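Local coordinates for protein cytosolic IMP-GMP specific 5'-nucleotidase (Legionella pneumophila subsp. pneumophila, PDB 4OHF) that probably hydrolyses the 5'-phosphate of purine nucleoside monophosphates such as IMP and GMP, as a magnesium-dependent cytosolic nucleotidase of the HAD superfamily, at residues 81-94 with 405-418. Residues are numbered along the deposited sequence; the frame is centred on the assembly and turned at random.
Sequences ILKLSRYGAIRLSY and KWERVFRAGAEESY. With 5GP (guanosine-5'-monophosphate), chain E.
A guanine-binding pocket away from the magnesium site borders this contact, where R86 of the 85–88 turn reaches both E416 and the base of GMP. The carboxylate oxygen E416 OE2 lies at the guanidinium edge, 3.3 Å from R86 NE and within 2° of the guanidinium plane, yet R86 meets it from above the carboxylate plane. This salt bridge helps fix the rotation of the guanidinium, whose NH1 makes a weak hydrogen bond to N7 of GMP (3.2 Å); R86 NH1 of the second subunit also binds this nucleotide. Behind the turn, S85 and S417 form a single beta bridge, with Y418 N donating to L84 O (2.7 Å) and R86 N to E416 O (2.9 Å).

Bends at chi2 (-60°) and chi4 bring the buried K83 NZ to three carbonyls, W406 O at 2.7 Å, R408 O and R411 O; a water linking NZ to E407 OE2 adds a fourth partner. K83 CG lies at the edge of the W406 indole, while Y94 CE1 sits over one face, the two aromatic planes inclined at 42°. R91 NH2 reaches E407 OE1 at 3.3 Å, and G413 CA lies over the R91 guanidinium. R91 and L92 both oppose K83, which defines a classic beta bulge in this antiparallel hairpin, while S85 OG, accepting from Y87 N, closes an ST turn at its tip.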
loop_
_atom_site.group_PDB
_atom_site.type_symbol
_atom_site.label_atom_id
_atom_site.label_comp_id
_atom_site.label_asym_id
_atom_site.label_seq_id
_atom_site.Cartn_x
_atom_site.Cartn_y
_atom_site.Cartn_z
ATOM N N ILE B 81 -16.963 18.101 8.644
ATOM C CA ILE B 81 -16.383 18.846 7.544
ATOM C C ILE B 81 -15.237 19.662 8.113
ATOM O O ILE B 81 -15.411 20.384 9.088
ATOM C CB ILE B 81 -17.419 19.766 6.890
ATOM C CG1 ILE B 81 -18.594 18.928 6.361
ATOM C CG2 ILE B 81 -16.768 20.551 5.747
ATOM C CD1 ILE B 81 -19.688 19.758 5.677
ATOM N N LEU B 82 -14.067 19.555 7.486
ATOM C CA LEU B 82 -12.873 20.236 7.975
ATOM C C LEU B 82 -12.189 21.271 7.084
ATOM O O LEU B 82 -12.196 21.164 5.860
ATOM C CB LEU B 82 -11.836 19.174 8.343
ATOM C CG LEU B 82 -12.370 17.902 9.021
ATOM C CD1 LEU B 82 -11.224 16.945 9.236
ATOM C CD2 LEU B 82 -13.033 18.235 10.359
ATOM N N LYS B 83 -11.586 22.259 7.737
ATOM C CA LYS B 83 -10.815 23.333 7.101
ATOM C C LYS B 83 -9.373 22.984 7.519
ATOM O O LYS B 83 -9.006 23.137 8.687
ATOM C CB LYS B 83 -11.188 24.691 7.710
ATOM C CG LYS B 83 -11.225 25.901 6.757
ATOM C CD LYS B 83 -9.911 26.206 6.069
ATOM C CE LYS B 83 -10.008 27.466 5.222
ATOM N NZ LYS B 83 -10.258 28.686 6.035
ATOM N N LEU B 84 -8.561 22.518 6.581
ATOM C CA LEU B 84 -7.190 22.131 6.900
ATOM C C LEU B 84 -6.112 23.112 6.460
ATOM O O LEU B 84 -6.314 23.915 5.558
ATOM C CB LEU B 84 -6.890 20.765 6.286
ATOM C CG LEU B 84 -7.279 19.483 7.023
ATOM C CD1 LEU B 84 -8.535 19.660 7.848
ATOM C CD2 LEU B 84 -7.453 18.396 5.992
ATOM N N SER B 85 -4.957 23.033 7.109
ATOM C CA SER B 85 -3.817 23.882 6.782
ATOM C C SER B 85 -3.073 23.086 5.744
ATOM O O SER B 85 -3.408 21.927 5.509
ATOM C CB SER B 85 -2.912 24.061 7.990
ATOM O OG SER B 85 -2.219 22.849 8.266
ATOM N N ARG B 86 -2.050 23.678 5.138
ATOM C CA ARG B 86 -1.304 22.962 4.107
ATOM C C ARG B 86 -0.702 21.647 4.590
ATOM O O ARG B 86 -0.461 20.756 3.791
ATOM C CB ARG B 86 -0.200 23.839 3.505
ATOM C CG ARG B 86 0.961 24.157 4.422
ATOM C CD ARG B 86 2.290 24.060 3.652
ATOM N NE ARG B 86 2.357 24.945 2.485
ATOM C CZ ARG B 86 2.559 24.524 1.232
ATOM N NH1 ARG B 86 2.714 23.226 0.984
ATOM N NH2 ARG B 86 2.600 25.394 0.225
ATOM N N TYR B 87 -0.461 21.513 5.889
ATOM C CA TYR B 87 0.107 20.273 6.405
ATOM C C TYR B 87 -0.943 19.393 7.049
ATOM O O TYR B 87 -0.620 18.439 7.750
ATOM C CB TYR B 87 1.234 20.573 7.402
ATOM C CG TYR B 87 2.435 21.211 6.740
ATOM C CD1 TYR B 87 3.037 22.349 7.279
ATOM C CD2 TYR B 87 2.933 20.703 5.539
ATOM C CE1 TYR B 87 4.092 22.968 6.637
ATOM C CE2 TYR B 87 3.985 21.314 4.890
ATOM C CZ TYR B 87 4.558 22.450 5.442
ATOM O OH TYR B 87 5.569 23.083 4.765
ATOM N N GLY B 88 -2.206 19.711 6.809
ATOM C CA GLY B 88 -3.278 18.913 7.368
ATOM C C GLY B 88 -3.680 19.262 8.787
ATOM O O GLY B 88 -4.305 18.446 9.449
ATOM N N ALA B 89 -3.329 20.454 9.262
ATOM C CA ALA B 89 -3.713 20.857 10.610
ATOM C C ALA B 89 -5.161 21.335 10.592
ATOM O O ALA B 89 -5.561 22.102 9.714
ATOM C CB ALA B 89 -2.804 21.962 11.114
ATOM N N ILE B 90 -5.951 20.877 11.558
ATOM C CA ILE B 90 -7.344 21.276 11.631
ATOM C C ILE B 90 -7.476 22.700 12.155
ATOM O O ILE B 90 -7.289 22.959 13.340
ATOM C CB ILE B 90 -8.155 20.327 12.531
ATOM C CG1 ILE B 90 -8.133 18.920 11.940
ATOM C CG2 ILE B 90 -9.598 20.819 12.647
ATOM C CD1 ILE B 90 -8.934 17.921 12.721
ATOM N N ARG B 91 -7.789 23.617 11.249
ATOM C CA ARG B 91 -7.979 25.014 11.588
ATOM C C ARG B 91 -9.354 25.129 12.242
ATOM O O ARG B 91 -9.522 25.784 13.274
ATOM C CB ARG B 91 -7.907 25.864 10.316
ATOM C CG ARG B 91 -8.507 27.255 10.444
ATOM C CD ARG B 91 -7.822 28.071 11.515
ATOM N NE ARG B 91 -8.451 29.376 11.669
ATOM C CZ ARG B 91 -8.048 30.300 12.533
ATOM N NH1 ARG B 91 -7.012 30.067 13.328
ATOM N NH2 ARG B 91 -8.691 31.455 12.604
ATOM N N LEU B 92 -10.347 24.502 11.625
ATOM C CA LEU B 92 -11.686 24.505 12.190
ATOM C C LEU B 92 -12.542 23.378 11.627
ATOM O O LEU B 92 -12.294 22.885 10.531
ATOM C CB LEU B 92 -12.346 25.879 12.020
ATOM C CG LEU B 92 -12.473 26.560 10.670
ATOM C CD1 LEU B 92 -13.535 25.854 9.872
ATOM C CD2 LEU B 92 -12.863 28.019 10.877
ATOM N N SER B 93 -13.527 22.949 12.406
ATOM C CA SER B 93 -14.384 21.852 11.995
ATOM C C SER B 93 -15.844 21.975 12.412
ATOM O O SER B 93 -16.186 22.675 13.366
ATOM C CB SER B 93 -13.816 20.534 12.530
ATOM O OG SER B 93 -13.711 20.565 13.944
ATOM N N TYR B 94 -16.698 21.274 11.675
ATOM C CA TYR B 94 -18.125 21.259 11.937
ATOM C C TYR B 94 -18.666 19.830 11.811
ATOM O O TYR B 94 -18.161 19.025 11.018
ATOM C CB TYR B 94 -18.875 22.149 10.931
ATOM C CG TYR B 94 -18.735 23.650 11.113
ATOM C CD1 TYR B 94 -17.518 24.295 10.894
ATOM C CD2 TYR B 94 -19.832 24.430 11.487
ATOM C CE1 TYR B 94 -17.396 25.681 11.046
ATOM C CE2 TYR B 94 -19.723 25.815 11.640
ATOM C CZ TYR B 94 -18.504 26.433 11.421
ATOM O OH TYR B 94 -18.378 27.794 11.600
ATOM N N LYS B 405 -18.575 31.162 8.358
ATOM C CA LYS B 405 -18.250 29.847 8.876
ATOM C C LYS B 405 -16.828 29.369 8.585
ATOM O O LYS B 405 -16.205 28.715 9.427
ATOM C CB LYS B 405 -19.217 28.800 8.314
ATOM C CG LYS B 405 -20.661 28.924 8.794
ATOM C CD LYS B 405 -21.608 27.953 8.056
ATOM C CE LYS B 405 -21.397 26.496 8.453
ATOM N NZ LYS B 405 -22.332 25.548 7.733
ATOM N N TRP B 406 -16.298 29.701 7.409
ATOM C CA TRP B 406 -14.995 29.173 7.016
ATOM C C TRP B 406 -13.810 30.089 6.779
ATOM O O TRP B 406 -12.692 29.609 6.602
ATOM C CB TRP B 406 -15.173 28.295 5.784
ATOM C CG TRP B 406 -16.227 27.281 5.948
ATOM C CD1 TRP B 406 -17.544 27.375 5.557
ATOM C CD2 TRP B 406 -16.090 26.022 6.591
ATOM N NE1 TRP B 406 -18.231 26.241 5.925
ATOM C CE2 TRP B 406 -17.360 25.395 6.564
ATOM C CE3 TRP B 406 -15.018 25.355 7.187
ATOM C CZ2 TRP B 406 -17.579 24.128 7.116
ATOM C CZ3 TRP B 406 -15.233 24.102 7.729
ATOM C CH2 TRP B 406 -16.505 23.500 7.691
ATOM N N GLU B 407 -14.028 31.393 6.780
ATOM C CA GLU B 407 -12.930 32.314 6.554
ATOM C C GLU B 407 -12.466 32.170 5.100
ATOM O O GLU B 407 -13.247 31.755 4.250
ATOM C CB GLU B 407 -11.803 32.028 7.559
ATOM C CG GLU B 407 -12.086 32.597 8.952
ATOM C CD GLU B 407 -11.486 31.774 10.098
ATOM O OE1 GLU B 407 -11.548 32.237 11.263
ATOM O OE2 GLU B 407 -10.958 30.662 9.844
ATOM N N ARG B 408 -11.206 32.500 4.828
ATOM C CA ARG B 408 -10.657 32.449 3.467
ATOM C C ARG B 408 -10.392 31.085 2.860
ATOM O O ARG B 408 -10.107 30.108 3.558
ATOM C CB ARG B 408 -9.359 33.249 3.398
ATOM C CG ARG B 408 -9.576 34.727 3.223
ATOM C CD ARG B 408 -8.295 35.505 3.378
ATOM N NE ARG B 408 -8.109 35.916 4.759
ATOM C CZ ARG B 408 -7.100 36.673 5.166
ATOM N NH1 ARG B 408 -6.195 37.087 4.283
ATOM N NH2 ARG B 408 -7.000 37.025 6.443
ATOM N N VAL B 409 -10.476 31.041 1.537
ATOM C CA VAL B 409 -10.230 29.818 0.795
ATOM C C VAL B 409 -8.750 29.460 0.842
ATOM O O VAL B 409 -8.408 28.293 1.009
ATOM C CB VAL B 409 -10.650 29.973 -0.691
ATOM C CG1 VAL B 409 -10.108 28.833 -1.516
ATOM C CG2 VAL B 409 -12.163 30.021 -0.799
ATOM N N PHE B 410 -7.880 30.463 0.709
ATOM C CA PHE B 410 -6.437 30.228 0.681
ATOM C C PHE B 410 -5.707 30.257 2.021
ATOM O O PHE B 410 -4.544 29.860 2.107
ATOM C CB PHE B 410 -5.766 31.214 -0.287
ATOM C CG PHE B 410 -6.109 30.976 -1.745
ATOM C CD1 PHE B 410 -5.279 30.194 -2.555
ATOM C CD2 PHE B 410 -7.256 31.536 -2.313
ATOM C CE1 PHE B 410 -5.583 29.983 -3.888
ATOM C CE2 PHE B 410 -7.565 31.326 -3.653
ATOM C CZ PHE B 410 -6.731 30.549 -4.443
ATOM N N ARG B 411 -6.374 30.708 3.074
ATOM C CA ARG B 411 -5.720 30.775 4.381
ATOM C C ARG B 411 -6.400 29.916 5.428
ATOM O O ARG B 411 -7.622 29.870 5.491
ATOM C CB ARG B 411 -5.661 32.230 4.877
ATOM C CG ARG B 411 -4.755 33.149 4.066
ATOM C CD ARG B 411 -3.277 32.778 4.198
ATOM N NE ARG B 411 -2.695 32.376 2.913
ATOM C CZ ARG B 411 -2.336 33.212 1.935
ATOM N NH1 ARG B 411 -2.495 34.523 2.085
ATOM N NH2 ARG B 411 -1.805 32.735 0.806
ATOM N N ALA B 412 -5.590 29.219 6.222
ATOM C CA ALA B 412 -6.066 28.366 7.313
ATOM C C ALA B 412 -5.409 28.930 8.572
ATOM O O ALA B 412 -4.504 28.333 9.155
ATOM C CB ALA B 412 -5.635 26.937 7.094
ATOM N N GLY B 413 -5.879 30.094 8.989
ATOM C CA GLY B 413 -5.304 30.746 10.141
ATOM C C GLY B 413 -4.331 31.751 9.567
ATOM O O GLY B 413 -4.689 32.554 8.685
ATOM N N ALA B 414 -3.098 31.717 10.053
ATOM C CA ALA B 414 -2.081 32.618 9.545
ATOM C C ALA B 414 -1.337 31.919 8.412
ATOM O O ALA B 414 -0.635 32.556 7.640
ATOM C CB ALA B 414 -1.132 32.991 10.642
ATOM N N GLU B 415 -1.486 30.602 8.315
ATOM C CA GLU B 415 -0.821 29.849 7.261
ATOM C C GLU B 415 -1.742 29.519 6.113
ATOM O O GLU B 415 -2.934 29.845 6.113
ATOM C CB GLU B 415 -0.212 28.545 7.787
ATOM C CG GLU B 415 -0.777 28.068 9.100
ATOM C CD GLU B 415 -0.127 26.782 9.577
ATOM O OE1 GLU B 415 1.124 26.683 9.519
ATOM O OE2 GLU B 415 -0.872 25.877 10.022
ATOM N N GLU B 416 -1.172 28.851 5.127
ATOM C CA GLU B 416 -1.932 28.483 3.959
ATOM C C GLU B 416 -2.921 27.354 4.232
ATOM O O GLU B 416 -2.698 26.495 5.084
ATOM C CB GLU B 416 -0.970 28.092 2.844
ATOM C CG GLU B 416 0.148 29.079 2.676
ATOM C CD GLU B 416 1.125 28.633 1.637
ATOM O OE1 GLU B 416 0.792 28.729 0.435
ATOM O OE2 GLU B 416 2.219 28.167 2.027
ATOM N N SER B 417 -4.031 27.382 3.509
ATOM C CA SER B 417 -5.031 26.353 3.651
ATOM C C SER B 417 -4.536 25.165 2.838
ATOM O O SER B 417 -3.665 25.304 1.969
ATOM C CB SER B 417 -6.380 26.842 3.114
ATOM O OG SER B 417 -6.302 27.132 1.736
ATOM N N TYR B 418 -5.065 23.993 3.150
ATOM C CA TYR B 418 -4.687 22.792 2.439
ATOM C C TYR B 418 -4.982 23.013 0.950
ATOM O O TYR B 418 -4.235 22.544 0.089
ATOM C CB TYR B 418 -5.478 21.593 2.999
ATOM C CG TYR B 418 -5.267 20.298 2.242
ATOM C CD1 TYR B 418 -4.014 19.681 2.208
ATOM C CD2 TYR B 418 -6.294 19.742 1.491
ATOM C CE1 TYR B 418 -3.792 18.555 1.436
ATOM C CE2 TYR B 418 -6.087 18.624 0.711
ATOM C CZ TYR B 418 -4.834 18.032 0.683
ATOM O OH TYR B 418 -4.630 16.931 -0.116
HETATM P P 5GP E . 5.590 12.651 1.522
HETATM O O1P 5GP E . 5.912 11.717 0.403
HETATM O O2P 5GP E . 6.184 14.023 1.298
HETATM O O3P 5GP E . 6.038 12.114 2.877
HETATM O "O5'" 5GP E . 3.992 12.779 1.660
HETATM C "C5'" 5GP E . 3.184 13.253 0.581
HETATM C "C4'" 5GP E . 2.283 14.401 1.028
HETATM O "O4'" 5GP E . 2.921 15.539 1.619
HETATM C "C3'" 5GP E . 1.379 15.023 -0.057
HETATM O "O3'" 5GP E . 0.432 14.085 -0.662
HETATM C "C2'" 5GP E . 0.739 16.140 0.740
HETATM O "O2'" 5GP E . -0.536 15.672 1.317
HETATM C "C1'" 5GP E . 1.829 16.506 1.791
HETATM N N9 5GP E . 2.374 17.927 1.629
HETATM C C8 5GP E . 1.863 19.079 2.106
HETATM N N7 5GP E . 2.634 20.146 1.756
HETATM C C5 5GP E . 3.671 19.639 1.033
HETATM C C6 5GP E . 4.809 20.192 0.389
HETATM O O6 5GP E . 5.004 21.431 0.428
HETATM N N1 5GP E . 5.690 19.354 -0.278
HETATM C C2 5GP E . 5.499 18.014 -0.334
HETATM N N2 5GP E . 6.379 17.221 -0.992
HETATM N N3 5GP E . 4.395 17.442 0.284
HETATM C C4 5GP E . 3.496 18.239 0.961
HETATM O O HOH W 1 -8.888 30.175 8.082
#